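Local structure of uncharacterized protein (Wolinella succinogenes, 3JYG) at residues A[17-23]-A[34-39]; A[41-45]-A[168-172]; A[68-73]-A[147-152]; A[80-85]-A[130-136]. The protein is of unknown function but belongs to the 6-pyruvoyl tetrahydropterin synthase family and binds a zinc ion at a site of three histidines. One frame throughout, in Å; residues are numbered along the deposited sequence.

Overall arrangement
Strand 3-17 ends at the zinc ligand His17, and interaction 1 then closes the short excursion through helix 26-29 that leads to strand 40-52. Interaction 2 begins on that strand, at the zinc ligand His42, and closes the longest loop, pairing it with strand 162-169. Inside this loop lies interaction 3, which packs helix 67-77 on helix 141-155, and inside interaction 3 lies interaction 4, which pairs strand 80-84 with strand 132-135. Interactions 2 and 4 reach the same mixed sheet, and the helices of interaction 3 lie against it. Interactions 1 and 2 share the zinc ion and two waters; Trp20 of interaction 1 meets Asp84 of interaction 4.

Interaction 1 of 4, residues A[17-23]-A[34-39]; sequences HRVWSQE and LSCRHL. With ZN (zinc ion), chain G.
Both ends of the loop that leaves strand 3-17 at the zinc site of this 6-pyruvoyl tetrahydropterin synthase-family fold meet here, a type I turn (Val19 to Gln22) facing a short 3-10 segment (35-37). The CA atoms of Arg18 and Leu39 are 5.1 Å apart, those of Trp20 and Arg37 4.8 Å. Leu34 reaches Glu23, CD2 to CA 3.9 Å. Ser35 OG and Gln22 NE2 share a water, while Gln22 NE2 also bonds Asp62 of the second subunit. Cys36 is held on two sides: its N gives a weak hydrogen bond to Gln22 OE1 (3.0 Å), its O accepts from Val19 N (2.9 Å), and its SG touches Val19 CG2 at 3.5 Å. Arg37, extended beyond an m chi1, sends NH2 (2.8 Å) and NE (2.9 Å) to Gln22 O, so its guanidinium clasps the end of the turn; its own O accepts from Arg18 NH1 at 2.9 Å. His38 O lies 3.3 Å from Arg18 CB. Leu39 CD2 packs on Arg18 CD at 3.8 Å. The first segment starts at the metal, which His40 and His42 also bind: His17 NE2 lies 2.4 Å from ZN.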
# COMPACT_ATOMS: atom_id res chain seq x y z
N HIS A 17 -18.28 17.16 1.02
CA HIS A 17 -18.87 16.95 -0.28
C HIS A 17 -20.17 16.21 -0.10
O HIS A 17 -20.56 15.87 1.04
CB HIS A 17 -17.89 16.23 -1.26
CG HIS A 17 -17.84 14.72 -1.13
ND1 HIS A 17 -17.54 13.90 -2.20
CD2 HIS A 17 -18.03 13.90 -0.07
CE1 HIS A 17 -17.56 12.64 -1.81
NE2 HIS A 17 -17.85 12.62 -0.52
N ARG A 18 -20.82 15.97 -1.23
CA ARG A 18 -21.83 14.94 -1.31
C ARG A 18 -21.80 14.36 -2.74
O ARG A 18 -21.42 15.04 -3.69
CB ARG A 18 -23.22 15.49 -0.93
CG ARG A 18 -23.98 16.15 -2.05
CD ARG A 18 -25.39 16.58 -1.60
NE ARG A 18 -26.24 16.89 -2.75
CZ ARG A 18 -27.42 16.31 -3.01
NH1 ARG A 18 -27.91 15.34 -2.21
NH2 ARG A 18 -28.11 16.71 -4.06
N VAL A 19 -22.20 13.10 -2.85
CA VAL A 19 -22.27 12.39 -4.11
C VAL A 19 -23.74 12.31 -4.44
O VAL A 19 -24.43 11.44 -3.93
CB VAL A 19 -21.72 10.96 -3.95
CG1 VAL A 19 -21.72 10.22 -5.31
CG2 VAL A 19 -20.30 11.02 -3.37
N TRP A 20 -24.20 13.23 -5.27
CA TRP A 20 -25.63 13.55 -5.37
C TRP A 20 -26.36 12.44 -6.14
O TRP A 20 -27.52 12.17 -5.89
CB TRP A 20 -25.82 14.95 -5.99
CG TRP A 20 -25.32 15.12 -7.44
CD1 TRP A 20 -24.13 15.71 -7.87
CD2 TRP A 20 -26.03 14.73 -8.64
NE1 TRP A 20 -24.07 15.69 -9.25
CE2 TRP A 20 -25.22 15.10 -9.74
CE3 TRP A 20 -27.28 14.11 -8.88
CZ2 TRP A 20 -25.61 14.85 -11.09
CZ3 TRP A 20 -27.67 13.87 -10.19
CH2 TRP A 20 -26.84 14.25 -11.28
N SER A 21 -25.63 11.79 -7.04
CA SER A 21 -26.18 10.80 -7.94
C SER A 21 -26.12 9.35 -7.41
O SER A 21 -26.44 8.41 -8.14
CB SER A 21 -25.35 10.86 -9.22
OG SER A 21 -23.99 10.53 -8.95
N GLN A 22 -25.69 9.15 -6.17
CA GLN A 22 -25.49 7.80 -5.68
C GLN A 22 -26.75 6.89 -5.86
O GLN A 22 -27.86 7.28 -5.48
CB GLN A 22 -25.05 7.83 -4.20
CG GLN A 22 -24.77 6.40 -3.64
CD GLN A 22 -24.75 6.34 -2.11
OE1 GLN A 22 -25.47 7.10 -1.42
NE2 GLN A 22 -23.92 5.44 -1.58
N GLU A 23 -26.57 5.70 -6.44
CA GLU A 23 -27.65 4.67 -6.38
C GLU A 23 -27.11 3.33 -5.88
O GLU A 23 -25.95 3.00 -6.14
CB GLU A 23 -28.32 4.46 -7.74
CG GLU A 23 -28.98 5.67 -8.34
CD GLU A 23 -29.34 5.47 -9.82
OE1 GLU A 23 -29.62 4.31 -10.25
OE2 GLU A 23 -29.35 6.48 -10.56
N LEU A 34 -29.26 5.84 0.93
CA LEU A 34 -28.33 6.60 0.07
C LEU A 34 -27.53 7.65 0.83
O LEU A 34 -27.57 8.83 0.54
CB LEU A 34 -29.09 7.20 -1.13
CG LEU A 34 -29.86 6.20 -1.99
CD1 LEU A 34 -30.87 6.91 -2.91
CD2 LEU A 34 -28.88 5.27 -2.78
N SER A 35 -26.78 7.18 1.81
CA SER A 35 -26.08 8.03 2.77
C SER A 35 -25.03 8.97 2.15
O SER A 35 -24.78 10.05 2.69
CB SER A 35 -25.48 7.13 3.88
OG SER A 35 -24.26 6.49 3.48
N CYS A 36 -24.43 8.59 1.02
CA CYS A 36 -23.44 9.42 0.35
C CYS A 36 -24.11 10.68 -0.29
O CYS A 36 -23.41 11.69 -0.57
CB CYS A 36 -22.70 8.60 -0.70
SG CYS A 36 -20.87 8.72 -0.76
N ARG A 37 -25.45 10.65 -0.48
CA ARG A 37 -26.18 11.87 -0.90
C ARG A 37 -26.23 12.92 0.23
O ARG A 37 -26.59 14.09 -0.01
CB ARG A 37 -27.61 11.57 -1.44
CG ARG A 37 -27.63 10.74 -2.74
CD ARG A 37 -29.06 10.59 -3.29
NE ARG A 37 -29.09 9.72 -4.46
CZ ARG A 37 -29.99 9.79 -5.45
NH1 ARG A 37 -30.95 10.71 -5.44
NH2 ARG A 37 -29.93 8.95 -6.48
N HIS A 38 -25.91 12.52 1.46
CA HIS A 38 -25.88 13.53 2.56
C HIS A 38 -24.69 14.47 2.45
O HIS A 38 -23.63 14.05 1.97
CB HIS A 38 -25.89 12.83 3.91
CG HIS A 38 -27.13 12.04 4.15
ND1 HIS A 38 -27.18 10.95 4.99
CD2 HIS A 38 -28.38 12.18 3.64
CE1 HIS A 38 -28.41 10.45 4.99
NE2 HIS A 38 -29.15 11.17 4.17
N LEU A 39 -24.87 15.72 2.84
CA LEU A 39 -23.73 16.61 3.08
C LEU A 39 -22.87 15.94 4.13
O LEU A 39 -23.35 15.59 5.23
CB LEU A 39 -24.18 17.97 3.63
CG LEU A 39 -25.19 18.84 2.86
CD1 LEU A 39 -25.22 20.30 3.43
CD2 LEU A 39 -24.92 18.84 1.38
ZN ZN G . -18.24 10.66 0.72
O HOH W 1 -23.59 4.64 1.09
O HOH W 2 -16.94 9.53 -1.08
O HOH W 3 -18.66 8.49 1.61

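Interaction 2 of 4, residues A[41-45]-A[168-172]; sequences GHQGK and FLETP. With ZN (zinc ion), chain G.
The zinc site of three histidines is built at this edge of the contact, where strand 40-52 runs antiparallel to the end of strand 162-169. His42 (chi1 m) puts NE2 2.2 Å from ZN; His17 and His40 complete the protein ligands, and two waters lie 2.4 and 2.5 Å from the metal. Glu170, with chi1 and chi2 both t, lays CG over the face of the His42 ring, 3.8 Å from its centroid, a CH-pi contact, and its OE2 accepts from the nearer zinc water (3.0 Å). Glu170 OE1 also bonds Ser141. Lys45 and Leu169 form an antiparallel hydrogen-bonded pair, CA to CA 5.0 Å, with Lys45 N to Leu169 O 3.1 Å and Leu169 N to Lys45 O 2.9 Å. Their side chains share a face, Lys45 CD to Leu169 CD2 3.7 Å. Beyond this pair the chains splay, Gln43 and Thr171 CA atoms being 6.7 Å apart, and a water bridges Gln43 O and, weakly, Leu169 O. The chain turns a corner at Glu170, which forms a classic beta bulge with Thr171 opposite Ser174. Phe168 lies by Gly44, CZ to CA 3.9 Å, and packs on helix 141-155, while Gly44 also pairs with strand 3-17.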
# COMPACT_ATOMS: atom_id res chain seq x y z
N GLY A 41 -18.25 14.79 4.85
CA GLY A 41 -16.85 15.14 4.59
C GLY A 41 -15.96 13.95 4.84
O GLY A 41 -16.44 12.87 5.23
N HIS A 42 -14.66 14.19 4.64
CA HIS A 42 -13.61 13.18 4.64
C HIS A 42 -12.26 13.76 4.90
O HIS A 42 -12.03 14.93 4.63
CB HIS A 42 -13.52 12.56 3.25
CG HIS A 42 -14.71 11.76 2.91
ND1 HIS A 42 -15.08 10.65 3.64
CD2 HIS A 42 -15.64 11.92 1.95
CE1 HIS A 42 -16.19 10.15 3.12
NE2 HIS A 42 -16.53 10.90 2.08
N GLN A 43 -11.36 12.93 5.44
CA GLN A 43 -9.93 13.14 5.32
C GLN A 43 -9.49 12.43 4.03
O GLN A 43 -9.63 11.22 3.92
CB GLN A 43 -9.23 12.52 6.55
CG GLN A 43 -7.72 12.58 6.58
CD GLN A 43 -7.17 13.98 6.59
OE1 GLN A 43 -7.86 14.93 7.00
NE2 GLN A 43 -5.93 14.13 6.16
N GLY A 44 -9.01 13.19 3.06
CA GLY A 44 -8.62 12.66 1.77
C GLY A 44 -7.11 12.47 1.72
O GLY A 44 -6.36 13.25 2.32
N LYS A 45 -6.67 11.44 1.02
CA LYS A 45 -5.23 11.36 0.74
C LYS A 45 -4.98 11.10 -0.74
O LYS A 45 -5.52 10.16 -1.29
CB LYS A 45 -4.59 10.28 1.61
CG LYS A 45 -3.08 10.09 1.39
CD LYS A 45 -2.60 8.82 2.17
CE LYS A 45 -2.72 8.98 3.66
NZ LYS A 45 -1.60 9.90 4.10
N PHE A 168 -6.61 7.95 -4.76
CA PHE A 168 -7.32 8.83 -3.84
C PHE A 168 -8.04 8.01 -2.76
O PHE A 168 -8.94 7.20 -3.08
CB PHE A 168 -8.23 9.81 -4.58
CG PHE A 168 -8.88 10.82 -3.66
CD1 PHE A 168 -8.15 11.91 -3.17
CD2 PHE A 168 -10.19 10.62 -3.24
CE1 PHE A 168 -8.75 12.84 -2.26
CE2 PHE A 168 -10.79 11.54 -2.31
CZ PHE A 168 -10.07 12.66 -1.87
N LEU A 169 -7.59 8.18 -1.51
CA LEU A 169 -8.17 7.50 -0.37
C LEU A 169 -9.29 8.39 0.22
O LEU A 169 -9.07 9.55 0.62
CB LEU A 169 -7.09 7.15 0.69
CG LEU A 169 -5.97 6.11 0.48
CD1 LEU A 169 -5.13 6.42 -0.72
CD2 LEU A 169 -5.02 6.02 1.71
N GLU A 170 -10.50 7.86 0.19
CA GLU A 170 -11.67 8.53 0.70
C GLU A 170 -11.75 8.32 2.24
O GLU A 170 -12.20 9.19 3.00
CB GLU A 170 -12.88 7.87 0.05
CG GLU A 170 -14.20 8.41 0.46
CD GLU A 170 -15.31 7.52 -0.03
OE1 GLU A 170 -15.39 7.30 -1.28
OE2 GLU A 170 -16.09 7.06 0.83
N THR A 171 -11.36 7.11 2.66
CA THR A 171 -11.26 6.74 4.07
C THR A 171 -9.99 5.87 4.26
O THR A 171 -9.37 5.45 3.26
CB THR A 171 -12.53 5.99 4.59
OG1 THR A 171 -12.56 4.65 4.09
CG2 THR A 171 -13.84 6.73 4.22
N PRO A 172 -9.57 5.62 5.51
CA PRO A 172 -8.40 4.77 5.58
C PRO A 172 -8.75 3.39 5.03
O PRO A 172 -7.86 2.66 4.62
CB PRO A 172 -8.11 4.69 7.08
CG PRO A 172 -9.49 4.87 7.73
CD PRO A 172 -10.06 5.98 6.87
ZN ZN G . -18.24 10.66 0.72
O HOH W 4 -8.40 9.05 3.54
O HOH W 3 -18.66 8.49 1.61
O HOH W 2 -16.94 9.53 -1.08

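Interaction 3 of 4, residues A[68-73]-A[147-152]; sequences WFKRFI and WLLELL
Helices 67-77 and 141-155 face each other at a distance, the short segments' axes 12.4 Å apart at closest approach and their directions 141° apart, so large side chains fill the gap. Phe69 and Phe72, both chi1 t, project toward the second helix as two flat bumps, each covered on one face by a leucine methyl: Leu152 CD2 sits over the Phe69 ring and Leu151 CD2 over the Phe72 ring, each 3.9 Å from the centroid in a CH-pi contact. Leu148 (m, t) sets CD2 into the notch beside the two rings, 4.2 Å from Phe69 CE1 and at the edge of Phe72, 4.0 Å from CE2. This is a helix pair lying on the sheet of the fold: Phe69, Leu148 and Leu152 also pack on strand 40-52, and Ile73 on strand 3-17. At one end the Trp147 ring meets Phe72 obliquely, CH2 to CZ 3.8 Å, and its NE1 bonds Glu108 O. At the other, Trp68 (chi1 p) swings CZ2 to 3.9 Å from Leu152 CD2, while its ring also meets Phe28 of the third subunit.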
# COMPACT_ATOMS: atom_id res chain seq x y z
N TRP A 68 4.72 22.15 -6.09
CA TRP A 68 3.65 22.92 -6.74
C TRP A 68 2.29 22.22 -6.63
O TRP A 68 1.23 22.87 -6.67
CB TRP A 68 3.95 23.16 -8.23
CG TRP A 68 3.90 21.88 -8.99
CD1 TRP A 68 4.91 20.97 -9.11
CD2 TRP A 68 2.77 21.32 -9.68
NE1 TRP A 68 4.49 19.89 -9.83
CE2 TRP A 68 3.19 20.07 -10.20
CE3 TRP A 68 1.46 21.73 -9.90
CZ2 TRP A 68 2.34 19.24 -10.95
CZ3 TRP A 68 0.61 20.91 -10.63
CH2 TRP A 68 1.07 19.67 -11.15
N PHE A 69 2.33 20.89 -6.55
CA PHE A 69 1.09 20.13 -6.49
C PHE A 69 0.61 20.13 -5.05
O PHE A 69 -0.59 20.25 -4.82
CB PHE A 69 1.29 18.72 -7.02
CG PHE A 69 0.06 17.86 -6.94
CD1 PHE A 69 -0.97 18.01 -7.86
CD2 PHE A 69 -0.06 16.86 -5.98
CE1 PHE A 69 -2.08 17.22 -7.82
CE2 PHE A 69 -1.17 16.05 -5.93
CZ PHE A 69 -2.19 16.22 -6.85
N LYS A 70 1.55 20.04 -4.10
CA LYS A 70 1.28 20.24 -2.69
C LYS A 70 0.57 21.58 -2.45
O LYS A 70 -0.42 21.64 -1.75
CB LYS A 70 2.58 20.21 -1.86
CG LYS A 70 2.32 20.06 -0.38
CD LYS A 70 3.57 19.67 0.45
CE LYS A 70 3.13 19.10 1.81
NZ LYS A 70 2.40 20.12 2.61
N ARG A 71 1.09 22.64 -3.06
CA ARG A 71 0.56 23.98 -2.89
C ARG A 71 -0.88 24.03 -3.38
O ARG A 71 -1.74 24.57 -2.70
CB ARG A 71 1.42 25.00 -3.62
CG ARG A 71 1.29 26.43 -3.03
CD ARG A 71 2.27 27.40 -3.72
NE ARG A 71 2.12 27.25 -5.16
CZ ARG A 71 2.87 27.84 -6.09
NH1 ARG A 71 3.85 28.68 -5.76
NH2 ARG A 71 2.62 27.58 -7.36
N PHE A 72 -1.12 23.49 -4.56
CA PHE A 72 -2.46 23.32 -5.09
C PHE A 72 -3.47 22.62 -4.14
O PHE A 72 -4.52 23.18 -3.83
CB PHE A 72 -2.42 22.63 -6.46
CG PHE A 72 -3.79 22.35 -7.02
CD1 PHE A 72 -4.53 23.38 -7.61
CD2 PHE A 72 -4.37 21.10 -6.89
CE1 PHE A 72 -5.81 23.15 -8.11
CE2 PHE A 72 -5.68 20.87 -7.38
CZ PHE A 72 -6.39 21.91 -7.99
N ILE A 73 -3.14 21.45 -3.64
CA ILE A 73 -3.97 20.78 -2.66
C ILE A 73 -4.22 21.68 -1.44
O ILE A 73 -5.37 21.79 -0.98
CB ILE A 73 -3.32 19.42 -2.20
CG1 ILE A 73 -3.20 18.42 -3.37
CG2 ILE A 73 -4.07 18.79 -1.00
CD1 ILE A 73 -4.47 18.02 -4.03
N TRP A 147 -9.39 13.40 -12.09
CA TRP A 147 -9.21 14.81 -12.29
C TRP A 147 -7.76 15.20 -11.95
O TRP A 147 -7.06 15.91 -12.71
CB TRP A 147 -10.19 15.54 -11.34
CG TRP A 147 -10.07 17.01 -11.40
CD1 TRP A 147 -10.01 17.79 -12.54
CD2 TRP A 147 -9.94 17.90 -10.29
NE1 TRP A 147 -9.83 19.13 -12.18
CE2 TRP A 147 -9.80 19.21 -10.81
CE3 TRP A 147 -9.96 17.71 -8.90
CZ2 TRP A 147 -9.70 20.32 -9.98
CZ3 TRP A 147 -9.83 18.82 -8.07
CH2 TRP A 147 -9.70 20.12 -8.62
N LEU A 148 -7.26 14.68 -10.82
CA LEU A 148 -5.90 15.02 -10.42
C LEU A 148 -4.87 14.35 -11.31
O LEU A 148 -3.83 14.94 -11.62
CB LEU A 148 -5.66 14.70 -8.92
CG LEU A 148 -6.56 15.43 -7.92
CD1 LEU A 148 -6.39 14.81 -6.53
CD2 LEU A 148 -6.32 16.94 -7.88
N LEU A 149 -5.15 13.12 -11.74
CA LEU A 149 -4.36 12.51 -12.81
C LEU A 149 -4.28 13.42 -14.07
O LEU A 149 -3.18 13.68 -14.60
CB LEU A 149 -4.88 11.09 -13.17
CG LEU A 149 -4.14 10.37 -14.30
CD1 LEU A 149 -2.67 10.13 -14.01
CD2 LEU A 149 -4.83 9.03 -14.59
N GLU A 150 -5.43 13.94 -14.54
CA GLU A 150 -5.39 14.83 -15.72
C GLU A 150 -4.52 16.04 -15.46
O GLU A 150 -3.72 16.45 -16.32
CB GLU A 150 -6.76 15.36 -16.10
CG GLU A 150 -7.74 14.35 -16.52
CD GLU A 150 -8.87 14.97 -17.36
OE1 GLU A 150 -9.35 16.09 -17.03
OE2 GLU A 150 -9.27 14.34 -18.36
N LEU A 151 -4.69 16.62 -14.28
CA LEU A 151 -3.97 17.81 -13.92
C LEU A 151 -2.43 17.54 -13.96
O LEU A 151 -1.65 18.31 -14.53
CB LEU A 151 -4.46 18.28 -12.54
CG LEU A 151 -3.74 19.46 -11.89
CD1 LEU A 151 -3.68 20.61 -12.90
CD2 LEU A 151 -4.55 19.88 -10.67
N LEU A 152 -2.02 16.42 -13.37
CA LEU A 152 -0.61 16.06 -13.28
C LEU A 152 -0.08 15.71 -14.66
O LEU A 152 0.99 16.15 -15.04
CB LEU A 152 -0.39 14.89 -12.31
CG LEU A 152 -0.61 15.23 -10.83
CD1 LEU A 152 -1.02 14.00 -10.06
CD2 LEU A 152 0.67 15.84 -10.23

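Interaction 4 of 4, residues A[80-85]-A[130-136]; sequences RFIIDI and ESFVVVR
Backbone hydrogen bonds zip strand 80-84 to strand 132-135 in parallel, their axes 4.7 Å apart at closest approach and 25° from aligned. The register pairs Phe81 with Phe132, Ile82 with Val133, Ile83 with Val134 and Asp84 with Val135, CA atoms 4.8 to 5.2 Å apart. The ladder runs Phe81 N to Ser131 O (2.9 Å), Val133 N to Phe81 O (3.0 Å), Ile83 N to Val133 O (3.0 Å), Val135 N to Ile83 O (3.0 Å) and Ile85 N to Val135 O (2.9 Å). CA-H...O contacts add to it, such as Phe132 CA to Phe81 O at 3.4 Å. Apolar contacts fall on both faces. With Phe81 (chi1 t) and Phe132 (chi1 m), CD1 of the former lies 3.6 Å from CE1 of the latter, and Ile83 CG2 touches Val134 CG2 at 3.9 Å; on the other face, Ile82 CG2 meets Val135 CG2 at 3.8 Å. Polar side chains gather at the start: Arg80 NH1 bonds Glu130 O (2.9 Å), and a water joins that NH1 to Glu130 OE1, which has a salt bridge to Arg112. Asp84 bonds Trp20 NE1 and Asp86 N. Strand 3-17 on one side and strand 110-113 on the other continue the mixed sheet of this 6-pyruvoyl tetrahydropterin synthase-family fold, in which 132-135, 80-84 and 3-17 are three successive parallel strands, with 110-113 antiparallel beyond 132-135.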
# COMPACT_ATOMS: atom_id res chain seq x y z
N ARG A 80 -12.28 22.89 2.25
CA ARG A 80 -13.29 23.42 1.31
C ARG A 80 -14.45 22.43 1.16
O ARG A 80 -14.33 21.27 1.56
CB ARG A 80 -12.69 23.63 -0.07
CG ARG A 80 -11.43 24.46 -0.11
CD ARG A 80 -11.68 25.94 0.13
NE ARG A 80 -10.37 26.61 0.07
CZ ARG A 80 -10.17 27.90 0.24
NH1 ARG A 80 -11.19 28.73 0.40
NH2 ARG A 80 -8.92 28.38 0.17
N PHE A 81 -15.56 22.88 0.59
CA PHE A 81 -16.62 21.97 0.20
C PHE A 81 -16.63 21.81 -1.36
O PHE A 81 -16.83 22.80 -2.11
CB PHE A 81 -17.96 22.49 0.71
CG PHE A 81 -19.13 21.54 0.46
CD1 PHE A 81 -19.69 21.42 -0.82
CD2 PHE A 81 -19.71 20.85 1.52
CE1 PHE A 81 -20.77 20.55 -1.09
CE2 PHE A 81 -20.81 19.98 1.30
CZ PHE A 81 -21.34 19.83 -0.04
N ILE A 82 -16.46 20.59 -1.83
CA ILE A 82 -16.36 20.35 -3.29
C ILE A 82 -17.75 19.99 -3.83
O ILE A 82 -18.42 19.08 -3.36
CB ILE A 82 -15.38 19.19 -3.67
CG1 ILE A 82 -14.00 19.40 -3.01
CG2 ILE A 82 -15.29 19.05 -5.22
CD1 ILE A 82 -13.01 18.22 -3.26
N ILE A 83 -18.21 20.76 -4.81
CA ILE A 83 -19.58 20.59 -5.29
C ILE A 83 -19.61 20.50 -6.82
O ILE A 83 -18.96 21.27 -7.52
CB ILE A 83 -20.49 21.68 -4.78
CG1 ILE A 83 -21.97 21.33 -5.03
CG2 ILE A 83 -20.07 23.04 -5.41
CD1 ILE A 83 -23.03 22.33 -4.39
N ASP A 84 -20.37 19.51 -7.33
CA ASP A 84 -20.61 19.40 -8.75
C ASP A 84 -21.43 20.63 -9.20
O ASP A 84 -22.44 20.98 -8.59
CB ASP A 84 -21.31 18.03 -9.02
CG ASP A 84 -21.55 17.73 -10.52
OD1 ASP A 84 -21.36 18.57 -11.40
OD2 ASP A 84 -21.96 16.59 -10.81
N ILE A 85 -20.94 21.34 -10.23
CA ILE A 85 -21.77 22.33 -10.93
C ILE A 85 -23.20 21.82 -11.21
O ILE A 85 -24.14 22.59 -11.17
CB ILE A 85 -21.09 22.86 -12.25
CG1 ILE A 85 -21.79 24.08 -12.86
CG2 ILE A 85 -20.85 21.73 -13.32
CD1 ILE A 85 -21.70 25.35 -11.98
N GLU A 130 -16.63 31.53 0.20
CA GLU A 130 -15.21 31.15 0.20
C GLU A 130 -15.01 29.63 0.30
O GLU A 130 -13.99 29.12 -0.16
CB GLU A 130 -14.37 31.87 1.27
CG GLU A 130 -14.35 33.40 1.07
CD GLU A 130 -13.08 33.95 0.39
OE1 GLU A 130 -12.47 33.28 -0.48
OE2 GLU A 130 -12.68 35.08 0.76
N SER A 131 -15.98 28.91 0.88
CA SER A 131 -15.84 27.43 1.03
C SER A 131 -15.85 26.64 -0.28
O SER A 131 -15.22 25.61 -0.38
CB SER A 131 -16.96 26.86 1.87
OG SER A 131 -17.20 27.63 3.01
N PHE A 132 -16.56 27.10 -1.30
CA PHE A 132 -16.88 26.19 -2.41
C PHE A 132 -15.83 26.08 -3.49
O PHE A 132 -15.26 27.09 -3.93
CB PHE A 132 -18.19 26.61 -3.07
CG PHE A 132 -19.38 26.36 -2.23
CD1 PHE A 132 -19.80 25.05 -1.97
CD2 PHE A 132 -20.09 27.44 -1.65
CE1 PHE A 132 -20.90 24.81 -1.16
CE2 PHE A 132 -21.21 27.18 -0.85
CZ PHE A 132 -21.62 25.90 -0.63
N VAL A 133 -15.56 24.82 -3.89
CA VAL A 133 -14.72 24.55 -5.05
C VAL A 133 -15.67 23.88 -6.01
O VAL A 133 -16.23 22.82 -5.70
CB VAL A 133 -13.58 23.58 -4.69
CG1 VAL A 133 -12.92 23.03 -5.94
CG2 VAL A 133 -12.52 24.33 -3.83
N VAL A 134 -15.90 24.52 -7.15
CA VAL A 134 -16.91 24.03 -8.07
C VAL A 134 -16.25 23.23 -9.17
O VAL A 134 -15.29 23.71 -9.77
CB VAL A 134 -17.81 25.16 -8.63
CG1 VAL A 134 -18.90 24.58 -9.58
CG2 VAL A 134 -18.46 25.96 -7.47
N VAL A 135 -16.75 22.02 -9.44
CA VAL A 135 -16.08 21.13 -10.42
C VAL A 135 -17.11 20.56 -11.40
O VAL A 135 -18.28 20.51 -11.08
CB VAL A 135 -15.28 19.94 -9.75
CG1 VAL A 135 -13.95 20.44 -9.01
CG2 VAL A 135 -16.20 19.04 -8.86
N ARG A 136 -16.67 20.07 -12.55
CA ARG A 136 -17.61 19.55 -13.56
C ARG A 136 -17.73 18.03 -13.52
O ARG A 136 -17.52 17.40 -14.56
CB ARG A 136 -17.15 19.97 -14.98
CG ARG A 136 -17.16 21.49 -15.26
CD ARG A 136 -16.63 21.79 -16.73
NE ARG A 136 -17.50 21.14 -17.70
CZ ARG A 136 -17.16 20.72 -18.94
NH1 ARG A 136 -15.93 20.83 -19.43
NH2 ARG A 136 -18.11 20.14 -19.66
O HOH W 5 -10.62 31.43 0.93